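Local coordinates for polygalacturonase (Pectobacterium carotovorum subsp. carotovorum, PDB 1BHE), which hydrolyses the alpha-1,4 linkages between galacturonic acid units of polygalacturonic acid, contributing to maceration and soft-rotting of plant tissue, at residues 42-47 with 65-70; 111-116 with 160-165; 154-159 with 177-182; 208-213 with 233-238. All coordinates share one frame; numbering follows the deposited sequence.

Contact 1: residues 42-47 with 65-70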
loop_
_atom_site.group_PDB
_atom_site.type_symbol
_atom_site.label_atom_id
_atom_site.label_comp_id
_atom_site.label_asym_id
_atom_site.label_seq_id
_atom_site.Cartn_x
_atom_site.Cartn_y
_atom_site.Cartn_z
ATOM N N VAL A 42 -20.654 11.527 -0.107
ATOM C CA VAL A 42 -21.468 11.336 1.095
ATOM C C VAL A 42 -20.584 11.915 2.204
ATOM O O VAL A 42 -19.424 11.504 2.298
ATOM C CB VAL A 42 -21.818 9.873 1.371
ATOM C CG1 VAL A 42 -22.334 9.623 2.782
ATOM C CG2 VAL A 42 -22.853 9.426 0.337
ATOM N N ARG A 43 -21.100 12.879 2.952
ATOM C CA ARG A 43 -20.311 13.531 3.996
ATOM C C ARG A 43 -20.608 12.949 5.375
ATOM O O ARG A 43 -21.759 12.813 5.781
ATOM C CB ARG A 43 -20.591 15.042 3.981
ATOM C CG ARG A 43 -19.796 15.826 5.015
ATOM C CD ARG A 43 -19.993 17.334 4.920
ATOM N NE ARG A 43 -19.304 18.022 6.011
ATOM C CZ ARG A 43 -19.474 19.281 6.394
ATOM N NH1 ARG A 43 -20.314 20.084 5.753
ATOM N NH2 ARG A 43 -18.776 19.762 7.420
ATOM N N LEU A 44 -19.558 12.570 6.086
ATOM C CA LEU A 44 -19.646 11.979 7.414
ATOM C C LEU A 44 -19.239 13.022 8.461
ATOM O O LEU A 44 -18.071 13.383 8.599
ATOM C CB LEU A 44 -18.753 10.746 7.481
ATOM C CG LEU A 44 -19.315 9.357 7.200
ATOM C CD1 LEU A 44 -20.490 9.304 6.247
ATOM C CD2 LEU A 44 -18.202 8.434 6.693
ATOM N N SER A 45 -20.243 13.529 9.161
ATOM C CA SER A 45 -20.064 14.548 10.183
ATOM C C SER A 45 -20.430 14.031 11.572
ATOM O O SER A 45 -21.000 12.956 11.741
ATOM C CB SER A 45 -20.940 15.763 9.852
ATOM O OG SER A 45 -20.550 16.359 8.630
ATOM N N ALA A 46 -20.069 14.816 12.586
ATOM C CA ALA A 46 -20.345 14.444 13.967
ATOM C C ALA A 46 -21.812 14.657 14.332
ATOM O O ALA A 46 -22.478 15.551 13.818
ATOM C CB ALA A 46 -19.487 15.292 14.902
ATOM N N GLY A 47 -22.310 13.832 15.238
ATOM C CA GLY A 47 -23.690 13.933 15.729
ATOM C C GLY A 47 -23.580 13.882 17.265
ATOM O O GLY A 47 -22.714 14.559 17.822
ATOM N N LEU A 65 -16.493 9.504 -0.822
ATOM C CA LEU A 65 -16.723 9.540 0.609
ATOM C C LEU A 65 -15.914 10.722 1.159
ATOM O O LEU A 65 -14.749 10.888 0.792
ATOM C CB LEU A 65 -16.259 8.292 1.338
ATOM C CG LEU A 65 -17.246 7.314 1.944
ATOM C CD1 LEU A 65 -16.506 6.321 2.845
ATOM C CD2 LEU A 65 -18.373 7.979 2.717
ATOM N N LEU A 66 -16.535 11.491 2.024
ATOM C CA LEU A 66 -15.902 12.644 2.653
ATOM C C LEU A 66 -16.047 12.521 4.169
ATOM O O LEU A 66 -17.165 12.356 4.655
ATOM C CB LEU A 66 -16.568 13.931 2.161
ATOM C CG LEU A 66 -16.238 15.216 2.930
ATOM C CD1 LEU A 66 -14.738 15.468 2.926
ATOM C CD2 LEU A 66 -16.989 16.400 2.328
ATOM N N ILE A 67 -14.932 12.494 4.889
ATOM C CA ILE A 67 -14.953 12.309 6.345
ATOM C C ILE A 67 -14.441 13.577 7.021
ATOM O O ILE A 67 -13.322 14.009 6.756
ATOM C CB ILE A 67 -14.082 11.119 6.782
ATOM C CG1 ILE A 67 -14.333 9.894 5.896
ATOM C CG2 ILE A 67 -14.325 10.760 8.245
ATOM C CD1 ILE A 67 -13.359 8.755 6.103
ATOM N N ASP A 68 -15.261 14.222 7.837
ATOM C CA ASP A 68 -14.886 15.482 8.467
ATOM C C ASP A 68 -13.718 15.378 9.444
ATOM O O ASP A 68 -13.470 14.340 10.055
ATOM C CB ASP A 68 -16.078 16.040 9.251
ATOM C CG ASP A 68 -17.176 16.665 8.434
ATOM O OD1 ASP A 68 -17.135 16.656 7.187
ATOM O OD2 ASP A 68 -18.135 17.183 9.062
ATOM N N LYS A 69 -13.049 16.512 9.660
ATOM C CA LYS A 69 -12.014 16.612 10.677
ATOM C C LYS A 69 -12.592 16.117 12.005
ATOM O O LYS A 69 -13.740 16.425 12.323
ATOM C CB LYS A 69 -11.524 18.045 10.902
ATOM C CG LYS A 69 -11.454 18.957 9.702
ATOM C CD LYS A 69 -10.230 19.864 9.752
ATOM C CE LYS A 69 -10.052 20.661 8.472
ATOM N NZ LYS A 69 -8.605 20.872 8.156
ATOM N N GLY A 70 -11.840 15.333 12.756
ATOM C CA GLY A 70 -12.293 14.814 14.035
ATOM C C GLY A 70 -13.279 13.665 13.971
ATOM O O GLY A 70 -13.731 13.202 15.026
HETATM O O HOH W 1 -18.286 17.114 11.809
#

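Contact 2: residues 111-116 with 160-165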
loop_
_atom_site.group_PDB
_atom_site.type_symbol
_atom_site.label_atom_id
_atom_site.label_comp_id
_atom_site.label_asym_id
_atom_site.label_seq_id
_atom_site.Cartn_x
_atom_site.Cartn_y
_atom_site.Cartn_z
ATOM N N SER A 111 -13.986 8.090 -8.767
ATOM C CA SER A 111 -14.474 7.883 -7.407
ATOM C C SER A 111 -13.350 8.274 -6.445
ATOM O O SER A 111 -12.175 8.301 -6.852
ATOM C CB SER A 111 -14.916 6.443 -7.149
ATOM O OG SER A 111 -16.103 6.144 -7.874
ATOM N N GLY A 112 -13.693 8.522 -5.173
ATOM C CA GLY A 112 -12.618 8.950 -4.276
ATOM C C GLY A 112 -12.980 8.934 -2.804
ATOM O O GLY A 112 -14.128 8.745 -2.427
ATOM N N ILE A 113 -11.967 9.065 -1.960
ATOM C CA ILE A 113 -12.093 9.073 -0.497
ATOM C C ILE A 113 -11.322 10.290 0.016
ATOM O O ILE A 113 -10.157 10.482 -0.341
ATOM C CB ILE A 113 -11.524 7.785 0.106
ATOM C CG1 ILE A 113 -12.413 6.573 -0.227
ATOM C CG2 ILE A 113 -11.343 7.894 1.620
ATOM C CD1 ILE A 113 -11.723 5.246 0.019
ATOM N N TYR A 114 -12.000 11.160 0.751
ATOM C CA TYR A 114 -11.456 12.441 1.191
ATOM C C TYR A 114 -11.559 12.624 2.703
ATOM O O TYR A 114 -12.555 12.185 3.289
ATOM C CB TYR A 114 -12.238 13.595 0.511
ATOM C CG TYR A 114 -12.150 13.578 -1.004
ATOM C CD1 TYR A 114 -12.962 12.743 -1.764
ATOM C CD2 TYR A 114 -11.214 14.349 -1.672
ATOM C CE1 TYR A 114 -12.825 12.665 -3.139
ATOM C CE2 TYR A 114 -11.083 14.300 -3.051
ATOM C CZ TYR A 114 -11.887 13.446 -3.775
ATOM O OH TYR A 114 -11.761 13.396 -5.146
ATOM N N GLY A 115 -10.577 13.267 3.318
ATOM C CA GLY A 115 -10.602 13.575 4.748
ATOM C C GLY A 115 -10.896 15.058 4.982
ATOM O O GLY A 115 -11.710 15.640 4.276
ATOM N N PRO A 116 -10.345 15.621 6.058
ATOM C CA PRO A 116 -9.300 15.034 6.850
ATOM C C PRO A 116 -9.656 14.217 8.072
ATOM O O PRO A 116 -8.835 14.096 8.990
ATOM C CB PRO A 116 -8.475 16.264 7.283
ATOM C CG PRO A 116 -9.520 17.306 7.492
ATOM C CD PRO A 116 -10.572 17.045 6.449
ATOM N N LYS A 160 -10.742 3.603 -12.843
ATOM C CA LYS A 160 -10.119 4.696 -13.549
ATOM C C LYS A 160 -10.140 5.988 -12.741
ATOM O O LYS A 160 -11.196 6.385 -12.254
ATOM C CB LYS A 160 -10.915 4.959 -14.842
ATOM C CG LYS A 160 -10.160 5.771 -15.886
ATOM C CD LYS A 160 -9.873 4.922 -17.122
ATOM C CE LYS A 160 -11.143 4.600 -17.896
ATOM N NZ LYS A 160 -10.852 4.053 -19.255
ATOM N N ASN A 161 -8.990 6.647 -12.670
ATOM C CA ASN A 161 -8.872 7.933 -11.993
ATOM C C ASN A 161 -9.549 8.014 -10.634
ATOM O O ASN A 161 -10.480 8.778 -10.366
ATOM C CB ASN A 161 -9.325 9.035 -12.964
ATOM C CG ASN A 161 -8.396 9.157 -14.160
ATOM O OD1 ASN A 161 -7.214 8.781 -14.134
ATOM N ND2 ASN A 161 -8.911 9.697 -15.263
ATOM N N PHE A 162 -9.038 7.210 -9.701
ATOM C CA PHE A 162 -9.497 7.153 -8.321
ATOM C C PHE A 162 -8.648 8.132 -7.505
ATOM O O PHE A 162 -7.446 8.239 -7.769
ATOM C CB PHE A 162 -9.335 5.739 -7.741
ATOM C CG PHE A 162 -9.984 5.564 -6.392
ATOM C CD1 PHE A 162 -9.319 5.896 -5.225
ATOM C CD2 PHE A 162 -11.278 5.091 -6.300
ATOM C CE1 PHE A 162 -9.937 5.754 -3.991
ATOM C CE2 PHE A 162 -11.906 4.956 -5.075
ATOM C CZ PHE A 162 -11.236 5.285 -3.914
ATOM N N THR A 163 -9.236 8.820 -6.540
ATOM C CA THR A 163 -8.513 9.797 -5.734
ATOM C C THR A 163 -8.578 9.462 -4.244
ATOM O O THR A 163 -9.647 9.142 -3.737
ATOM C CB THR A 163 -9.120 11.213 -5.918
ATOM O OG1 THR A 163 -8.955 11.618 -7.281
ATOM C CG2 THR A 163 -8.433 12.227 -5.004
ATOM N N LEU A 164 -7.456 9.559 -3.557
ATOM C CA LEU A 164 -7.343 9.374 -2.116
ATOM C C LEU A 164 -6.682 10.663 -1.592
ATOM O O LEU A 164 -5.501 10.856 -1.892
ATOM C CB LEU A 164 -6.428 8.211 -1.782
ATOM C CG LEU A 164 -6.717 7.211 -0.683
ATOM C CD1 LEU A 164 -5.426 6.668 -0.070
ATOM C CD2 LEU A 164 -7.670 7.692 0.394
ATOM N N TYR A 165 -7.425 11.520 -0.899
ATOM C CA TYR A 165 -6.853 12.814 -0.537
ATOM C C TYR A 165 -7.067 13.307 0.882
ATOM O O TYR A 165 -8.187 13.246 1.385
ATOM C CB TYR A 165 -7.528 13.845 -1.471
ATOM C CG TYR A 165 -7.126 15.285 -1.235
ATOM C CD1 TYR A 165 -5.823 15.719 -1.402
ATOM C CD2 TYR A 165 -8.091 16.215 -0.851
ATOM C CE1 TYR A 165 -5.477 17.047 -1.192
ATOM C CE2 TYR A 165 -7.757 17.544 -0.649
ATOM C CZ TYR A 165 -6.449 17.948 -0.813
ATOM O OH TYR A 165 -6.116 19.275 -0.604
HETATM O O HOH W 2 -11.378 10.787 -8.592
HETATM O O HOH W 3 -12.381 5.745 -9.679
#

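Contact 3: residues 154-159 with 177-182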
loop_
_atom_site.group_PDB
_atom_site.type_symbol
_atom_site.label_atom_id
_atom_site.label_comp_id
_atom_site.label_asym_id
_atom_site.label_seq_id
_atom_site.Cartn_x
_atom_site.Cartn_y
_atom_site.Cartn_z
ATOM N N ILE A 154 -8.899 -0.459 2.139
ATOM C CA ILE A 154 -9.437 0.083 0.886
ATOM C C ILE A 154 -8.990 -0.824 -0.257
ATOM O O ILE A 154 -7.787 -1.001 -0.426
ATOM C CB ILE A 154 -8.956 1.523 0.648
ATOM C CG1 ILE A 154 -9.596 2.511 1.641
ATOM C CG2 ILE A 154 -9.234 2.006 -0.771
ATOM C CD1 ILE A 154 -8.826 3.820 1.724
ATOM N N GLN A 155 -9.935 -1.372 -0.995
ATOM C CA GLN A 155 -9.637 -2.253 -2.126
ATOM C C GLN A 155 -10.263 -1.669 -3.387
ATOM O O GLN A 155 -11.475 -1.469 -3.456
ATOM C CB GLN A 155 -10.204 -3.647 -1.841
ATOM C CG GLN A 155 -10.082 -4.619 -3.002
ATOM C CD GLN A 155 -8.686 -5.180 -3.177
ATOM O OE1 GLN A 155 -7.977 -5.500 -2.226
ATOM N NE2 GLN A 155 -8.275 -5.308 -4.441
ATOM N N ILE A 156 -9.445 -1.328 -4.369
ATOM C CA ILE A 156 -9.910 -0.707 -5.604
ATOM C C ILE A 156 -9.585 -1.595 -6.803
ATOM O O ILE A 156 -8.419 -1.910 -7.029
ATOM C CB ILE A 156 -9.276 0.679 -5.796
ATOM C CG1 ILE A 156 -9.468 1.573 -4.560
ATOM C CG2 ILE A 156 -9.856 1.358 -7.031
ATOM C CD1 ILE A 156 -8.348 2.582 -4.373
ATOM N N ASN A 157 -10.605 -2.025 -7.542
ATOM C CA ASN A 157 -10.413 -2.947 -8.656
ATOM C C ASN A 157 -10.930 -2.408 -9.981
ATOM O O ASN A 157 -11.984 -1.774 -10.020
ATOM C CB ASN A 157 -11.194 -4.251 -8.395
ATOM C CG ASN A 157 -10.844 -4.968 -7.117
ATOM O OD1 ASN A 157 -9.728 -4.885 -6.623
ATOM N ND2 ASN A 157 -11.781 -5.694 -6.531
ATOM N N LYS A 158 -10.224 -2.668 -11.073
ATOM C CA LYS A 158 -10.602 -2.249 -12.412
ATOM C C LYS A 158 -11.171 -0.848 -12.515
ATOM O O LYS A 158 -12.152 -0.610 -13.229
ATOM C CB LYS A 158 -11.635 -3.277 -12.939
ATOM C CG LYS A 158 -10.961 -4.657 -13.021
ATOM C CD LYS A 158 -11.932 -5.680 -13.589
ATOM C CE LYS A 158 -11.891 -5.652 -15.106
ATOM N NZ LYS A 158 -10.515 -5.817 -15.635
ATOM N N SER A 159 -10.530 0.117 -11.859
ATOM C CA SER A 159 -11.065 1.474 -11.810
ATOM C C SER A 159 -10.166 2.458 -12.538
ATOM O O SER A 159 -8.997 2.200 -12.831
ATOM C CB SER A 159 -11.265 1.863 -10.340
ATOM O OG SER A 159 -12.325 1.109 -9.764
ATOM N N VAL A 177 -4.181 0.200 1.432
ATOM C CA VAL A 177 -4.725 0.602 0.138
ATOM C C VAL A 177 -4.164 -0.273 -0.982
ATOM O O VAL A 177 -2.950 -0.439 -1.128
ATOM C CB VAL A 177 -4.406 2.065 -0.234
ATOM C CG1 VAL A 177 -5.103 2.456 -1.540
ATOM C CG2 VAL A 177 -4.784 3.073 0.839
ATOM N N VAL A 178 -5.057 -0.830 -1.794
ATOM C CA VAL A 178 -4.693 -1.663 -2.932
ATOM C C VAL A 178 -5.403 -1.116 -4.174
ATOM O O VAL A 178 -6.608 -0.882 -4.138
ATOM C CB VAL A 178 -5.083 -3.144 -2.749
ATOM C CG1 VAL A 178 -4.870 -3.933 -4.041
ATOM C CG2 VAL A 178 -4.304 -3.800 -1.612
ATOM N N PHE A 179 -4.645 -0.893 -5.236
ATOM C CA PHE A 179 -5.181 -0.401 -6.501
ATOM C C PHE A 179 -4.857 -1.460 -7.564
ATOM O O PHE A 179 -3.716 -1.500 -8.047
ATOM C CB PHE A 179 -4.573 0.947 -6.881
ATOM C CG PHE A 179 -5.195 1.584 -8.094
ATOM C CD1 PHE A 179 -6.481 2.100 -8.044
ATOM C CD2 PHE A 179 -4.492 1.667 -9.285
ATOM C CE1 PHE A 179 -7.059 2.684 -9.163
ATOM C CE2 PHE A 179 -5.062 2.251 -10.400
ATOM C CZ PHE A 179 -6.346 2.758 -10.343
ATOM N N SER A 180 -5.818 -2.322 -7.871
ATOM C CA SER A 180 -5.588 -3.451 -8.753
ATOM C C SER A 180 -6.236 -3.378 -10.127
ATOM O O SER A 180 -7.409 -3.054 -10.267
ATOM C CB SER A 180 -6.167 -4.744 -8.129
ATOM O OG SER A 180 -5.525 -5.022 -6.901
ATOM N N ASP A 181 -5.486 -3.788 -11.143
ATOM C CA ASP A 181 -5.932 -3.851 -12.520
ATOM C C ASP A 181 -6.664 -2.597 -12.976
ATOM O O ASP A 181 -7.703 -2.655 -13.651
ATOM C CB ASP A 181 -6.823 -5.093 -12.716
ATOM C CG ASP A 181 -6.212 -6.338 -12.107
ATOM O OD1 ASP A 181 -5.132 -6.791 -12.528
ATOM O OD2 ASP A 181 -6.824 -6.873 -11.164
ATOM N N GLY A 182 -6.071 -1.441 -12.680
ATOM C CA GLY A 182 -6.694 -0.170 -13.023
ATOM C C GLY A 182 -5.735 0.791 -13.709
ATOM O O GLY A 182 -4.584 0.483 -14.025
HETATM O O HOH W 4 -6.079 -7.294 -5.196
HETATM O O HOH W 5 -8.786 -3.640 -15.938
HETATM O O HOH W 6 -8.299 -0.318 -9.860
#

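Contact 4: residues 208-213 with 233-238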
loop_
_atom_site.group_PDB
_atom_site.type_symbol
_atom_site.label_atom_id
_atom_site.label_comp_id
_atom_site.label_asym_id
_atom_site.label_seq_id
_atom_site.Cartn_x
_atom_site.Cartn_y
_atom_site.Cartn_z
ATOM N N SER A 208 -0.604 -4.560 -10.887
ATOM C CA SER A 208 -0.931 -4.661 -12.311
ATOM C C SER A 208 -1.780 -3.456 -12.723
ATOM O O SER A 208 -2.863 -3.582 -13.299
ATOM C CB SER A 208 -1.625 -5.984 -12.624
ATOM O OG SER A 208 -0.672 -7.042 -12.786
ATOM N N SER A 209 -1.288 -2.263 -12.399
ATOM C CA SER A 209 -2.029 -1.030 -12.680
ATOM C C SER A 209 -1.109 0.009 -13.300
ATOM O O SER A 209 0.111 -0.089 -13.144
ATOM C CB SER A 209 -2.628 -0.485 -11.374
ATOM O OG SER A 209 -3.683 -1.319 -10.916
ATOM N N LYS A 210 -1.667 1.003 -13.992
ATOM C CA LYS A 210 -0.830 2.045 -14.568
ATOM C C LYS A 210 -1.283 3.426 -14.084
ATOM O O LYS A 210 -2.388 3.589 -13.586
ATOM C CB LYS A 210 -0.783 2.051 -16.088
ATOM C CG LYS A 210 -1.955 1.471 -16.839
ATOM C CD LYS A 210 -1.586 0.868 -18.185
ATOM C CE LYS A 210 -0.456 -0.135 -18.151
ATOM N NZ LYS A 210 -0.831 -1.548 -18.425
ATOM N N ASN A 211 -0.394 4.383 -14.281
ATOM C CA ASN A 211 -0.603 5.791 -13.986
ATOM C C ASN A 211 -0.978 6.065 -12.539
ATOM O O ASN A 211 -2.106 6.371 -12.172
ATOM C CB ASN A 211 -1.631 6.368 -14.977
ATOM C CG ASN A 211 -1.117 6.232 -16.408
ATOM O OD1 ASN A 211 0.041 6.554 -16.689
ATOM N ND2 ASN A 211 -1.960 5.746 -17.310
ATOM N N ILE A 212 0.040 5.991 -11.685
ATOM C CA ILE A 212 -0.062 6.168 -10.251
ATOM C C ILE A 212 0.773 7.328 -9.714
ATOM O O ILE A 212 1.961 7.426 -10.030
ATOM C CB ILE A 212 0.483 4.914 -9.518
ATOM C CG1 ILE A 212 -0.075 3.609 -10.082
ATOM C CG2 ILE A 212 0.231 5.026 -8.017
ATOM C CD1 ILE A 212 -1.575 3.462 -10.039
ATOM N N THR A 213 0.183 8.130 -8.835
ATOM C CA THR A 213 0.923 9.191 -8.166
ATOM C C THR A 213 0.714 9.086 -6.655
ATOM O O THR A 213 -0.424 9.050 -6.195
ATOM C CB THR A 213 0.512 10.605 -8.606
ATOM O OG1 THR A 213 0.971 10.831 -9.944
ATOM C CG2 THR A 213 1.112 11.688 -7.717
ATOM N N GLY A 233 -0.178 -12.927 -16.311
ATOM C CA GLY A 233 -1.514 -13.066 -16.862
ATOM C C GLY A 233 -2.391 -11.838 -16.642
ATOM O O GLY A 233 -3.583 -11.872 -16.935
ATOM N N ARG A 234 -1.826 -10.776 -16.085
ATOM C CA ARG A 234 -2.547 -9.535 -15.824
ATOM C C ARG A 234 -1.749 -8.385 -16.431
ATOM O O ARG A 234 -0.655 -8.605 -16.963
ATOM C CB ARG A 234 -2.803 -9.315 -14.338
ATOM C CG ARG A 234 -3.951 -10.146 -13.774
ATOM C CD ARG A 234 -3.802 -10.359 -12.276
ATOM N NE ARG A 234 -3.982 -9.115 -11.526
ATOM C CZ ARG A 234 -3.868 -9.024 -10.205
ATOM N NH1 ARG A 234 -3.575 -10.088 -9.465
ATOM N NH2 ARG A 234 -4.034 -7.859 -9.588
ATOM N N ALA A 235 -2.297 -7.176 -16.366
ATOM C CA ALA A 235 -1.643 -6.020 -16.954
ATOM C C ALA A 235 -0.264 -5.717 -16.397
ATOM O O ALA A 235 0.072 -5.997 -15.245
ATOM C CB ALA A 235 -2.523 -4.780 -16.797
ATOM N N GLU A 236 0.528 -5.022 -17.227
ATOM C CA GLU A 236 1.814 -4.524 -16.763
ATOM C C GLU A 236 1.568 -3.349 -15.811
ATOM O O GLU A 236 0.552 -2.665 -15.919
ATOM C CB GLU A 236 2.701 -4.052 -17.918
ATOM C CG GLU A 236 3.181 -5.225 -18.762
ATOM C CD GLU A 236 3.746 -4.831 -20.110
ATOM O OE1 GLU A 236 3.765 -3.630 -20.441
ATOM O OE2 GLU A 236 4.157 -5.751 -20.850
ATOM N N THR A 237 2.490 -3.161 -14.883
ATOM C CA THR A 237 2.424 -2.018 -13.973
ATOM C C THR A 237 3.370 -0.972 -14.543
ATOM O O THR A 237 4.574 -1.227 -14.625
ATOM C CB THR A 237 2.844 -2.409 -12.545
ATOM O OG1 THR A 237 1.817 -3.242 -11.998
ATOM C CG2 THR A 237 3.050 -1.183 -11.676
ATOM N N ARG A 238 2.844 0.156 -15.005
ATOM C CA ARG A 238 3.643 1.190 -15.623
ATOM C C ARG A 238 3.287 2.604 -15.179
ATOM O O ARG A 238 2.140 2.923 -14.877
ATOM C CB ARG A 238 3.418 1.220 -17.153
ATOM C CG ARG A 238 3.738 -0.051 -17.901
ATOM C CD ARG A 238 3.530 0.132 -19.407
ATOM N NE ARG A 238 4.276 -0.913 -20.087
ATOM C CZ ARG A 238 5.467 -0.811 -20.655
ATOM N NH1 ARG A 238 6.153 0.317 -20.685
ATOM N NH2 ARG A 238 5.948 -1.922 -21.201
#

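Contact 1: residues 42-47 with 65-70
Asp-68 receives the side chains of both Arg-43 and Ser-45, an instructive case of one carboxylate closing off a pair of parallel strands. Arg-43 leaves its strand with CG anti to the backbone N (chi1 -179°) and remains extended as far as NE, running beside Leu-66 so that Arg-43 CG lies 3.9 Å from Leu-66 CD2. Its guanidinium then takes the carboxylate side-on. Arg-43 NE gives a nearly straight bond of 2.8 Å to the syn lone pair of Asp-68 OD1, whereas Arg-43 NH2 reaches Asp-68 OD2 at 3.1 Å from above the carboxylate plane. The planes of the two groups stand 54° apart, which makes this a twisted salt bridge. From the opposite face of the carboxylate, Ser-45 OG donates to Asp-68 OD2 over 2.6 Å.

Behind this polar end, the backbones pair as adjacent turns of the right-handed parallel beta-helix of family 28, and Asp-68 N continues the pairing with a bond to Leu-44 O. On the other face Leu-44 CD2 meets Leu-65 CD2 at 4.0 Å, while Val-42 packs against Ala-32 and Leu-33 of helix 26-33. A water joins the polar cluster, donating to Asp-68 OD2 and accepting from Ala-46 N. With Arg-43, Ser-45 and this water all donating to OD2, the charged form of Asp-68 is likely to be favoured.

Contact 2: residues 111-116 with 160-165
A chi1 of -171° puts Phe-162 CG anti to the backbone N, and chi2 (-86°) then turns one ring face to the backbone of Ser-111 and Gly-112; in Tyr-114, chi1 of -61° sets CG beside the backbone N, and the ring beyond it meets Thr-163 and Tyr-165. The two strands are parallel neighbours on successive turns of the right-handed beta-helix, and their side chains separate into an inner and an outer layer. Four backbone bonds join them, from Thr-163 N to Ser-111 O at one end to Gly-115 N and Tyr-165 O at the other.

Inside, Gly-112 CA makes a CH-pi contact over the Phe-162 face, 4.2 Å from the ring centroid and displaced toward the rim. Ser-111 O sits over the same face, 3.4 Å from Phe-162 CD2, while Ile-113 CD1 comes to the ring edge at CZ. Leu-164 runs alongside Ile-113, with Leu-164 CD2 3.9 Å from Ile-113 CB. Ile-154 and Ile-156 extend this apolar interior.

Outside, the Tyr-114 ring crosses Thr-163 obliquely, its OH 3.5 Å from Thr-163 CG2, and Tyr-114 CD2 approaches Tyr-165 CB to 3.7 Å. The N-terminal part of the chain covers this layer: Thr-11 and Pro-12 touch Tyr-114, and Tyr-165 OH bonds to Glu-8. Where the chain turns a corner at Asn-161, a water accepts from Ser-111 N at 3.0 Å and donates to Lys-160 O at 2.9 Å.

Contact 3: residues 154-159 with 177-182
Ile-156 pushes its CG2 branch against the ring of Phe-179, 3.6 Å from CD1, and the isoleucine comes at a slant to the ring. Farther along, the carbonyl of Ser-159 reaches the same ring, its O 3.7 Å from Phe-179 CZ; both approaches are oblique and come from the same side of the ring plane. Beside this ring Ile-156 CD1 packs near Val-177 CG1, 4.3 Å away, and Ile-154 CD1 meets Val-177 CG2 at 4.2 Å, giving a row of branched aliphatic groups and one aromatic on the same face. Phe-162 packs on both Ile-156 and Phe-179 from the interior.

The row is a section of the inward layer of the right-handed parallel beta-helix, in which equivalent strands of neighbouring turns lie in register. The opposite face is mixed: Gln-155, Asn-157 and Ser-180 share it with Val-178. Gln-155 runs beside Val-178 and bends at chi2 (77°), which sets CD alongside the valine, and NE2 comes 3.7 Å from Val-178 CG1. The rotation of that amide is fixed by a bond from Gln-155 NE2 to Asn-157 OD1, 2.7 Å long and in the plane of the Gln-155 amide. A water accepts from Gln-155 NE2 and also bonds to Ser-180 OG.

At the far end both chains turn through positive phi, at Lys-158 and at Asp-181. Gly-182 gives the Ser-159 carbonyl room to approach: Ser-159 O lies 3.3 Å from Gly-182 CA. Lys-158 lays its CG across Asp-181 CB at 4.2 Å, and a water links Lys-158 NZ to Asp-181 O.

Contact 4: residues 208-213 with 233-238
The chain through Ser-208 to Asn-211 runs about 30° from that through Arg-234 to Arg-238, and the two meet firmly where Asn-211 N bonds to Arg-238 O over 3.0 Å. This is the ragged start of a strand pairing in the right-handed parallel beta-helix: the bond from Arg-238 N to Ser-209 O is weak, and side chains do much of the joining.

Ser-208 OG, anti to its carbonyl carbon (chi1 -82°), donates 2.8 Å to Ala-235 O in the carbonyl plane. Arg-234 CB also lies close, and Tyr-231 N bonds to the same hydroxyl; the arginine chain bends at chi3 before its NE pairs with Asp-181 outside the segments. Thr-237 works in the reverse sense, using a side-chain oxygen to receive backbone: Ser-209 N gives a longish 3.3 Å bond to Thr-237 OG1, which in turn bonds to Lys-229 O on strand 226-230. Thr-237 CG2 lies 3.5 Å from Ser-209 O.

Lys-210 and Arg-238 extend in company, with Lys-210 CE 4.2 Å from Arg-238 CD. Bends at chi3 and chi4 bring Lys-210 NZ round to Glu-236 O, 3.1 Å away and tilted from the carbonyl plane. The Arg-238 guanidinium forms a salt bridge with Glu-236 of its own segment and a cation-pi contact with Tyr-263. Arg-238 NE meets Glu-236 OE1 nearly along its C-O axis at 2.8 Å, while Arg-238 NH2 reaches that same oxygen from 40° above the carboxylate plane.

The four contacts follow one another along the beta-helix. Contacts 1 and 2, with centres about 14 Å apart, share neighbouring strands 64-67 and 112-114, and Leu-65 O probably accepts from Tyr-114 N at 2.8 Å. Contacts 2 and 3, centres about 12 Å apart, interleave in sequence and meet in the interior, where Phe-162 CD1 touches Ile-156 CD1 at 3.6 Å. Contact 4 adjoins contact 3 through the Asp-181 to Arg-234 salt bridge, whereas its centre is about 32 Å from that of contact 1. Contact 3 lies nearest the catalytic region: the side chain of Val-178 is about 12 Å from that of Asp-223, the predicted proton donor. The other three lie away from the active-site residues.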